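Local coordinates for periplasmic binding protein/LacI transcriptional regulator (Burkholderia multivorans, PDB 4YLE), which probably binds a simple sugar in the periplasm and hands it to an ABC transporter for uptake, at residues A275-A279 against A280-V284; A43-F46 against F47-E51; K209-A212 against V213-M217. One frame throughout, in Å; residues are numbered along the deposited sequence.

Interaction 1 of 3, residues A275-A279 against A280-V284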
loop_
_atom_site.group_PDB
_atom_site.type_symbol
_atom_site.label_atom_id
_atom_site.label_comp_id
_atom_site.label_asym_id
_atom_site.label_seq_id
_atom_site.Cartn_x
_atom_site.Cartn_y
_atom_site.Cartn_z
ATOM N N ALA A 275 -8.993 7.120 0.323
ATOM C CA ALA A 275 -7.963 8.058 -0.142
ATOM C C ALA A 275 -7.388 7.504 -1.404
ATOM O O ALA A 275 -7.233 6.283 -1.540
ATOM C CB ALA A 275 -6.871 8.264 0.890
ATOM N N ASP A 276 -7.051 8.394 -2.335
ATOM C CA ASP A 276 -6.386 7.957 -3.548
ATOM C C ASP A 276 -4.905 8.243 -3.373
ATOM O O ASP A 276 -4.512 9.376 -3.137
ATOM C CB ASP A 276 -6.952 8.657 -4.775
ATOM C CG ASP A 276 -6.700 7.882 -6.060
ATOM O OD1 ASP A 276 -5.672 7.183 -6.138
ATOM O OD2 ASP A 276 -7.520 7.964 -6.992
ATOM N N GLN A 277 -4.100 7.189 -3.448
ATOM C CA GLN A 277 -2.633 7.309 -3.352
ATOM C C GLN A 277 -1.984 6.989 -4.687
ATOM O O GLN A 277 -0.758 6.799 -4.762
ATOM C CB GLN A 277 -2.058 6.407 -2.249
ATOM C CG GLN A 277 -2.342 4.925 -2.466
ATOM C CD GLN A 277 -1.455 3.994 -1.653
ATOM O OE1 GLN A 277 -0.283 4.271 -1.455
ATOM N NE2 GLN A 277 -2.009 2.874 -1.201
ATOM N N TYR A 278 -2.792 6.940 -5.741
ATOM C CA TYR A 278 -2.276 6.970 -7.101
ATOM C C TYR A 278 -1.274 5.858 -7.418
ATOM O O TYR A 278 -0.061 6.070 -7.661
ATOM C CB TYR A 278 -1.697 8.350 -7.346
ATOM C CG TYR A 278 -2.746 9.418 -7.063
ATOM C CD1 TYR A 278 -3.900 9.486 -7.827
ATOM C CD2 TYR A 278 -2.583 10.353 -6.052
ATOM C CE1 TYR A 278 -4.875 10.450 -7.578
ATOM C CE2 TYR A 278 -3.553 11.337 -5.809
ATOM C CZ TYR A 278 -4.690 11.372 -6.571
ATOM O OH TYR A 278 -5.658 12.352 -6.352
ATOM N N ALA A 279 -1.824 4.664 -7.495
ATOM C CA ALA A 279 -1.055 3.466 -7.790
ATOM C C ALA A 279 -0.259 3.542 -9.090
ATOM O O ALA A 279 0.934 3.187 -9.140
ATOM C CB ALA A 279 -1.981 2.291 -7.824
ATOM N N ALA A 280 -0.927 3.972 -10.151
ATOM C CA ALA A 280 -0.335 3.999 -11.461
ATOM C C ALA A 280 0.812 5.005 -11.426
ATOM O O ALA A 280 1.849 4.761 -11.997
ATOM C CB ALA A 280 -1.352 4.387 -12.503
ATOM N N LYS A 281 0.594 6.149 -10.787
ATOM C CA LYS A 281 1.648 7.157 -10.664
ATOM C C LYS A 281 2.883 6.587 -9.977
ATOM O O LYS A 281 3.986 6.822 -10.426
ATOM C CB LYS A 281 1.137 8.372 -9.890
ATOM C CG LYS A 281 2.205 9.464 -9.691
ATOM C CD LYS A 281 1.787 10.420 -8.569
ATOM C CE LYS A 281 0.929 11.505 -9.064
ATOM N NZ LYS A 281 1.675 12.427 -9.953
ATOM N N GLN A 282 2.691 5.829 -8.895
ATOM C CA GLN A 282 3.842 5.294 -8.166
ATOM C C GLN A 282 4.680 4.409 -9.053
ATOM O O GLN A 282 5.946 4.534 -9.078
ATOM C CB GLN A 282 3.413 4.540 -6.931
ATOM C CG GLN A 282 2.782 5.426 -5.892
ATOM C CD GLN A 282 2.501 4.672 -4.632
ATOM O OE1 GLN A 282 3.382 4.026 -4.085
ATOM N NE2 GLN A 282 1.270 4.775 -4.135
ATOM N N ALA A 283 4.021 3.546 -9.831
ATOM C CA ALA A 283 4.755 2.634 -10.694
ATOM C C ALA A 283 5.426 3.400 -11.842
ATOM O O ALA A 283 6.571 3.112 -12.205
ATOM C CB ALA A 283 3.868 1.577 -11.240
ATOM N N VAL A 284 4.709 4.336 -12.448
ATOM C CA VAL A 284 5.273 5.079 -13.559
ATOM C C VAL A 284 6.478 5.912 -13.087
ATOM O O VAL A 284 7.521 5.920 -13.747
ATOM C CB VAL A 284 4.214 5.984 -14.249
ATOM C CG1 VAL A 284 4.844 6.963 -15.226
ATOM C CG2 VAL A 284 3.188 5.096 -14.991
#
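Tyr278 holds the N-cap position of helix 279-295, and its side chain is met from the first turn by Lys281. Lys281 CB lies 3.8 Å from Tyr278 CB, so the two side chains touch only at their bases. CG of Lys281 stands opposite its own backbone N (chi1 179°), and the bent chain leads its amine away from the turn. The Tyr278 ring diverges from it, with Asp276 CB over one face near the rim. Its OH is hydrogen-bonded to Asp312 on strand 308-314.

Gln282 carries most of the contact. Its backbone N donates to Tyr278 O at 3.0 Å, closing the first turn of the helix. Its side chain reaches back along the chain, and the NE2 amide donates twice. One bond goes to the backbone oxygen Gln277 O at 2.9 Å, the other to the side-chain oxygen Gln277 OE1 at 3.1 Å. Both acceptors lie close to the Gln282 amide plane, but NE2 sits above each carbonyl plane. The two amide planes are turned 41° apart. Two bonds to one residue fix the rotation of the Gln282 amide. They also hold Gln277, whose NE2 is bonded to Asp257 and to the unknown ligand. Gln277 therefore lines what is probably the sugar-binding cleft of this periplasmic binding protein, with Gln282 apparently in the second shell. Strand 274-276 leads into the helix through Gln277 and Tyr278. An Asx turn shapes the exit: Asp276 OD1 accepts from Tyr278 N at 2.9 Å, while Asp276 OD2 is held by Asn258.

Ala283 N closes the next helical turn on Ala279 O, at 3.2 Å. The methyl groups of both alanines pack against Met50 of helix 45-60.

Interaction 2 of 3, residues A43-F46 against F47-E51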
loop_
_atom_site.group_PDB
_atom_site.type_symbol
_atom_site.label_atom_id
_atom_site.label_comp_id
_atom_site.label_asym_id
_atom_site.label_seq_id
_atom_site.Cartn_x
_atom_site.Cartn_y
_atom_site.Cartn_z
ATOM N N ALA A 43 -4.768 -10.162 -6.498
ATOM C CA ALA A 43 -6.183 -10.162 -6.189
ATOM C C ALA A 43 -6.670 -8.703 -6.046
ATOM O O ALA A 43 -7.797 -8.367 -6.436
ATOM C CB ALA A 43 -6.437 -10.969 -4.932
ATOM N N ASN A 44 -5.763 -7.838 -5.581
ATOM C CA ASN A 44 -6.084 -6.502 -5.054
ATOM C C ASN A 44 -6.182 -5.515 -6.201
ATOM O O ASN A 44 -5.205 -5.363 -6.953
ATOM C CB ASN A 44 -4.987 -6.087 -4.075
ATOM C CG ASN A 44 -5.258 -4.764 -3.371
ATOM O OD1 ASN A 44 -6.158 -4.003 -3.732
ATOM N ND2 ASN A 44 -4.466 -4.502 -2.337
ATOM N N GLU A 45 -7.342 -4.887 -6.389
ATOM C CA GLU A 45 -7.458 -3.956 -7.502
ATOM C C GLU A 45 -6.418 -2.840 -7.498
ATOM O O GLU A 45 -6.092 -2.288 -8.543
ATOM C CB GLU A 45 -8.820 -3.290 -7.551
ATOM C CG GLU A 45 -9.094 -2.799 -8.984
ATOM C CD GLU A 45 -10.210 -1.794 -9.094
ATOM O OE1 GLU A 45 -11.279 -2.209 -9.596
ATOM O OE2 GLU A 45 -10.001 -0.603 -8.713
ATOM N N PHE A 46 -5.947 -2.460 -6.324
ATOM C CA PHE A 46 -4.884 -1.470 -6.249
ATOM C C PHE A 46 -3.732 -1.823 -7.194
ATOM O O PHE A 46 -3.220 -0.977 -7.939
ATOM C CB PHE A 46 -4.377 -1.373 -4.820
ATOM C CG PHE A 46 -3.265 -0.364 -4.638
ATOM C CD1 PHE A 46 -3.539 0.987 -4.484
ATOM C CD2 PHE A 46 -1.944 -0.780 -4.587
ATOM C CE1 PHE A 46 -2.503 1.907 -4.310
ATOM C CE2 PHE A 46 -0.918 0.112 -4.397
ATOM C CZ PHE A 46 -1.189 1.467 -4.269
ATOM N N PHE A 47 -3.302 -3.078 -7.170
ATOM C CA PHE A 47 -2.187 -3.473 -8.012
ATOM C C PHE A 47 -2.586 -3.715 -9.434
ATOM O O PHE A 47 -1.762 -3.522 -10.348
ATOM C CB PHE A 47 -1.486 -4.672 -7.382
ATOM C CG PHE A 47 -0.815 -4.301 -6.109
ATOM C CD1 PHE A 47 0.287 -3.463 -6.133
ATOM C CD2 PHE A 47 -1.324 -4.701 -4.896
ATOM C CE1 PHE A 47 0.884 -3.064 -4.947
ATOM C CE2 PHE A 47 -0.732 -4.306 -3.711
ATOM C CZ PHE A 47 0.358 -3.470 -3.742
ATOM N N LEU A 48 -3.833 -4.134 -9.664
ATOM C CA LEU A 48 -4.285 -4.263 -11.040
ATOM C C LEU A 48 -4.311 -2.885 -11.698
ATOM O O LEU A 48 -3.884 -2.746 -12.842
ATOM C CB LEU A 48 -5.637 -4.951 -11.102
ATOM C CG LEU A 48 -5.563 -6.345 -10.458
ATOM C CD1 LEU A 48 -6.922 -6.986 -10.583
ATOM C CD2 LEU A 48 -4.470 -7.257 -11.068
ATOM N N THR A 49 -4.731 -1.869 -10.945
ATOM C CA THR A 49 -4.718 -0.479 -11.403
ATOM C C THR A 49 -3.292 0.002 -11.659
ATOM O O THR A 49 -2.992 0.649 -12.669
ATOM C CB THR A 49 -5.400 0.422 -10.363
ATOM O OG1 THR A 49 -6.802 0.130 -10.360
ATOM C CG2 THR A 49 -5.203 1.905 -10.688
HETATM N N MSE A 50 -2.399 -0.348 -10.751
HETATM C CA MSE A 50 -0.993 -0.034 -10.902
HETATM C C MSE A 50 -0.437 -0.669 -12.169
HETATM O O MSE A 50 0.226 0.013 -12.956
HETATM C CB MSE A 50 -0.185 -0.527 -9.697
HETATM C CG MSE A 50 1.266 -0.175 -9.775
HETATM SE SE MSE A 50 2.324 -0.909 -8.315
HETATM C CE MSE A 50 1.718 0.344 -6.982
ATOM N N GLU A 51 -0.688 -1.966 -12.340
ATOM C CA GLU A 51 -0.204 -2.720 -13.503
ATOM C C GLU A 51 -0.713 -2.123 -14.799
ATOM O O GLU A 51 0.060 -1.935 -15.747
ATOM C CB GLU A 51 -0.623 -4.196 -13.388
ATOM C CG GLU A 51 0.034 -5.086 -14.397
ATOM C CD GLU A 51 -0.430 -6.530 -14.300
ATOM O OE1 GLU A 51 -1.612 -6.749 -13.980
ATOM O OE2 GLU A 51 0.398 -7.433 -14.537
HETATM O O HOH W 1 -7.893 0.863 -8.245
#
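Phe46 and Phe47 form a T-shaped pair. The edge of Phe46 points at the face of Phe47, with the planes at 88° and the centroids 4.9 Å apart. Phe46 CD2 does the touching, 3.5 Å above the Phe47 plane and over the ring centre. The two rings leave neighbouring residues on different torsions. CG of Phe46 lies opposite its backbone N (chi1 -180°), whereas CG of Phe47 lies beside its own.

Further along the Phe46 ring, CE2 meets the selenomethionine methyl, Met50 CE, at 3.7 Å. On the Phe47 ring, Asn44 CB and ND2 come near CD2 and CE2, and the Asn44 amide stands almost perpendicular to the ring.

Asn44 is the N-cap of helix 45-60, in the beta-alpha-beta unit of strands 34-39 and 66-72. Its OD1 accepts from Phe46 N at 3.0 Å. Its backbone O accepts from both Phe47 N and Leu48 N. The amide nitrogen ND2 serves Glu75 and the unknown ligand, so one side chain caps the helix and probably also lines the cleft.

On a neighbouring side of the helix, Glu45 and Thr49 cross obliquely. A water bridges Glu45 OE2 (2.6 Å) and Thr49 OG1 (2.5 Å). Glu45 OE2 also accepts from the backbone N of Asn260.

Interaction 3 of 3, residues K209-A212 against V213-M217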
loop_
_atom_site.group_PDB
_atom_site.type_symbol
_atom_site.label_atom_id
_atom_site.label_comp_id
_atom_site.label_asym_id
_atom_site.label_seq_id
_atom_site.Cartn_x
_atom_site.Cartn_y
_atom_site.Cartn_z
ATOM N N LYS A 209 -9.729 -11.626 6.250
ATOM C CA LYS A 209 -9.115 -11.359 7.550
ATOM C C LYS A 209 -9.621 -10.002 8.121
ATOM O O LYS A 209 -9.880 -9.912 9.316
ATOM C CB LYS A 209 -7.599 -11.399 7.432
ATOM C CG LYS A 209 -6.860 -11.226 8.746
ATOM C CD LYS A 209 -6.953 -12.433 9.630
ATOM C CE LYS A 209 -6.194 -12.185 10.920
ATOM N NZ LYS A 209 -6.284 -13.334 11.850
ATOM N N GLY A 210 -9.789 -8.976 7.275
ATOM C CA GLY A 210 -10.380 -7.708 7.696
ATOM C C GLY A 210 -11.770 -7.892 8.277
ATOM O O GLY A 210 -12.113 -7.296 9.323
ATOM N N ASN A 211 -12.570 -8.720 7.598
ATOM C CA ASN A 211 -13.916 -9.045 8.048
ATOM C C ASN A 211 -13.876 -9.713 9.403
ATOM O O ASN A 211 -14.673 -9.381 10.295
ATOM C CB ASN A 211 -14.621 -9.952 7.034
ATOM C CG ASN A 211 -15.972 -10.438 7.529
ATOM O OD1 ASN A 211 -16.093 -11.566 7.996
ATOM N ND2 ASN A 211 -16.988 -9.584 7.434
ATOM N N ALA A 212 -12.961 -10.662 9.582
ATOM C CA ALA A 212 -12.910 -11.404 10.843
ATOM C C ALA A 212 -12.584 -10.466 11.994
ATOM O O ALA A 212 -13.225 -10.522 13.053
ATOM C CB ALA A 212 -11.887 -12.532 10.788
ATOM N N VAL A 213 -11.569 -9.625 11.801
ATOM C CA VAL A 213 -11.205 -8.590 12.783
ATOM C C VAL A 213 -12.320 -7.598 13.088
ATOM O O VAL A 213 -12.575 -7.306 14.251
ATOM C CB VAL A 213 -9.966 -7.822 12.285
ATOM C CG1 VAL A 213 -9.673 -6.577 13.152
ATOM C CG2 VAL A 213 -8.788 -8.778 12.297
ATOM N N ALA A 214 -12.956 -7.048 12.058
ATOM C CA ALA A 214 -14.058 -6.109 12.249
ATOM C C ALA A 214 -15.171 -6.760 13.075
ATOM O O ALA A 214 -15.748 -6.144 13.981
ATOM C CB ALA A 214 -14.601 -5.631 10.899
ATOM N N SER A 215 -15.475 -8.011 12.754
ATOM C CA SER A 215 -16.529 -8.738 13.457
ATOM C C SER A 215 -16.189 -8.933 14.924
ATOM O O SER A 215 -17.061 -8.782 15.795
ATOM C CB SER A 215 -16.777 -10.075 12.776
ATOM O OG SER A 215 -17.519 -9.867 11.570
ATOM N N ALA A 216 -14.930 -9.255 15.199
ATOM C CA ALA A 216 -14.480 -9.406 16.567
ATOM C C ALA A 216 -14.607 -8.075 17.300
ATOM O O ALA A 216 -15.044 -8.046 18.444
ATOM C CB ALA A 216 -13.048 -9.910 16.622
HETATM N N MSE A 217 -14.224 -6.974 16.648
HETATM C CA MSE A 217 -14.248 -5.677 17.312
HETATM C C MSE A 217 -15.690 -5.240 17.630
HETATM O O MSE A 217 -15.950 -4.718 18.705
HETATM C CB MSE A 217 -13.559 -4.620 16.443
HETATM C CG MSE A 217 -12.109 -4.763 16.454
HETATM SE SE MSE A 217 -11.385 -3.461 15.187
HETATM C CE MSE A 217 -9.496 -3.865 15.596
HETATM O O HOH W 2 -17.243 -12.257 10.360
#
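Asn211 and Ser215 meet one turn apart on helix 207-220. Asn211 O accepts from Ser215 N at 2.9 Å. Ser215 OG lies 3.2 Å from the same Asn211 O and 2.7 Å from a water. That water donates to Asn211 OD1, also at 2.7 Å, and so bridges the two side chains. The other end of the amide, Asn211 ND2, turns to Gly237 O on helix 232-244. Both polar ends of Asn211 are therefore satisfied.

The backbone is regular. Val213 N donates to Lys209 O at 3.0 Å with an almost straight N-H...O angle of 177°. Ala214 N donates to Gly210 O, and Ala216 N to Ala212 O. Val213 CG2 rests on Lys209 O at 3.4 Å, and Ala214 CB on Gly210 O at the same distance.

On the inner side of the helix, Val213 and Met217 pack against strands 166-171 and 196-202. Ala214 touches Leu227 and Ala241. The Asn211 and Ser215 side chains are linked through the water rather than directly, which leaves ND2 to tie this helix to helix 232-244.

In the fold
Interactions 1 and 2 touch, and their centres are 10 Å apart. Gln277 NE2 lies 3.3 Å from Phe46 CE1, and Ala279 O lies 3.4 Å from Met50 CG. The segment 275-284 thus packs on the start of helix 45-60. Both probably border the cleft: the side chains of Gln277 and Asn44 are each about 3 Å from the unknown ligand, to which they present amide donors. Interaction 3 lies apart. Its centre is about 27 Å from that of interaction 1 and about 23 Å from that of interaction 2. Its Gly210 is about 12 Å from the ligand at the nearest atoms. Helix 207-220 packs on the four-stranded parallel sheet, away from these ligand contacts.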